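Local coordinates for protein beta-fructofuranosidase (Arthrobacter, PDB 3WPU) that belongs to the levansucrase/invertase family of the beta-fructosidase clan, whose members are built around a five-bladed beta-propeller, at residues Val90-Ile95 / Ala209-Val214. Numbering follows the deposited sequence.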
# COMPACT_ATOMS: atom_id res chain seq x y z
N VAL A 90 18.92 1.44 -9.07
CA VAL A 90 19.64 0.58 -10.02
C VAL A 90 20.59 1.45 -10.84
O VAL A 90 20.19 2.45 -11.46
CB VAL A 90 18.70 -0.20 -10.98
CG1 VAL A 90 19.51 -1.15 -11.87
CG2 VAL A 90 17.66 -1.00 -10.20
N ASN A 91 21.88 1.13 -10.79
CA ASN A 91 22.89 1.89 -11.50
C ASN A 91 22.74 3.40 -11.37
O ASN A 91 22.85 4.13 -12.35
CB ASN A 91 22.96 1.42 -12.94
CG ASN A 91 23.56 0.03 -13.05
OD1 ASN A 91 23.82 -0.61 -12.05
ND2 ASN A 91 23.79 -0.44 -14.27
N GLY A 92 22.50 3.85 -10.14
CA GLY A 92 22.49 5.25 -9.80
C GLY A 92 21.14 5.92 -9.87
O GLY A 92 21.05 7.13 -9.68
N TRP A 93 20.08 5.15 -10.12
CA TRP A 93 18.73 5.73 -10.28
C TRP A 93 17.70 5.09 -9.35
O TRP A 93 17.53 3.87 -9.37
CB TRP A 93 18.24 5.54 -11.71
CG TRP A 93 19.07 6.20 -12.73
CD1 TRP A 93 20.07 5.63 -13.46
CD2 TRP A 93 18.96 7.55 -13.18
NE1 TRP A 93 20.61 6.54 -14.32
CE2 TRP A 93 19.95 7.74 -14.17
CE3 TRP A 93 18.16 8.64 -12.82
CZ2 TRP A 93 20.13 8.96 -14.82
CZ3 TRP A 93 18.34 9.85 -13.47
CH2 TRP A 93 19.31 10.00 -14.46
N GLU A 94 17.01 5.92 -8.57
CA GLU A 94 15.83 5.46 -7.81
C GLU A 94 14.72 5.33 -8.86
O GLU A 94 14.61 6.18 -9.74
CB GLU A 94 15.42 6.44 -6.71
CG GLU A 94 16.42 6.52 -5.58
CD GLU A 94 16.00 7.42 -4.45
OE1 GLU A 94 15.11 8.30 -4.62
OE2 GLU A 94 16.60 7.28 -3.36
N ILE A 95 13.91 4.27 -8.74
CA ILE A 95 12.85 3.93 -9.68
C ILE A 95 11.59 3.60 -8.88
O ILE A 95 11.62 2.80 -7.94
CB ILE A 95 13.23 2.70 -10.54
CG1 ILE A 95 14.41 3.01 -11.45
CG2 ILE A 95 12.02 2.23 -11.36
CD1 ILE A 95 15.09 1.78 -12.00
N ALA A 209 19.66 1.48 -17.85
CA ALA A 209 20.02 2.78 -17.29
C ALA A 209 21.30 3.33 -17.91
O ALA A 209 22.22 2.59 -18.25
CB ALA A 209 20.16 2.68 -15.79
N ASN A 210 21.34 4.65 -18.10
CA ASN A 210 22.60 5.34 -18.41
C ASN A 210 22.55 6.76 -17.84
O ASN A 210 21.65 7.07 -17.06
CB ASN A 210 22.91 5.29 -19.92
CG ASN A 210 21.82 5.91 -20.80
OD1 ASN A 210 21.68 5.54 -21.97
ND2 ASN A 210 21.06 6.83 -20.26
N LYS A 211 23.51 7.61 -18.22
CA LYS A 211 23.57 8.98 -17.70
C LYS A 211 22.31 9.77 -17.99
O LYS A 211 21.97 10.67 -17.23
CB LYS A 211 24.74 9.76 -18.30
CG LYS A 211 26.07 9.48 -17.63
CD LYS A 211 27.22 10.21 -18.32
CE LYS A 211 28.57 9.74 -17.80
NZ LYS A 211 28.69 9.96 -16.34
N LYS A 212 21.66 9.46 -19.10
CA LYS A 212 20.46 10.18 -19.54
C LYS A 212 19.18 9.77 -18.81
O LYS A 212 18.22 10.52 -18.81
CB LYS A 212 20.25 10.03 -21.05
CG LYS A 212 21.02 11.04 -21.90
CD LYS A 212 22.49 11.11 -21.52
CE LYS A 212 23.25 12.07 -22.42
NZ LYS A 212 23.22 11.66 -23.86
N GLY A 213 19.17 8.59 -18.18
CA GLY A 213 18.00 8.15 -17.43
C GLY A 213 17.73 6.67 -17.51
O GLY A 213 18.64 5.85 -17.73
N VAL A 214 16.46 6.32 -17.31
CA VAL A 214 16.03 4.94 -17.20
C VAL A 214 15.01 4.61 -18.27
O VAL A 214 14.05 5.36 -18.47
CB VAL A 214 15.42 4.67 -15.81
CG1 VAL A 214 14.76 3.30 -15.75
CG2 VAL A 214 16.49 4.83 -14.73
O HOH W 1 24.03 1.16 -16.68
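Two beta-hairpin tips meet here at the periphery of what is, in this family, a five-bladed beta-propeller. Val90-Trp93 forms a type I' turn, closed by Trp93 N to Val90 O (3.0 Å) and Val90 N to Trp93 O (2.8 Å), with Gly92 at phi 92°, where a side chain would strike the preceding carbonyl. Asn210-Gly213 is a type I turn joining strands 197-210 and 213-226; Gly213 N bonds to Asn210 O at 3.1 Å. No backbone hydrogen bond links the two tips; the Trp93 side chain meets both backbone and side chains of the other turn.

Most of the apolar contact is made by the indole of Trp93, laid over the second turn. Two CH-pi contacts lie over one face: Gly213 CA is 3.8 Å from the centroid of the six-membered ring, and Val214 CG2 is 3.9 Å from that of the five-membered ring. At Gly213's backbone angles a CB would press against the carbonyl O of Lys212. Ala209 CB packs against Trp93 CD1 at 3.8 Å, and deeper in, Ile95 CD1 meets Val214 CG1 at 4.1 Å. Tyr120, from strand 115-122, adds an edge-to-face ring contact to the indole.

The polar links are sparse. Along the ring edge, Trp93 NE1 gives a weak hydrogen bond to Asn210 O (3.0 Å, bent to 130°), the same carbonyl that closes its own turn. Asn91 ND2 also bonds to Thr492 O, tying this tip to strand 488-493, and a water bridges the remaining gap: it accepts from Asn91 ND2 at 2.9 Å and donates to Ala209 O at 2.8 Å.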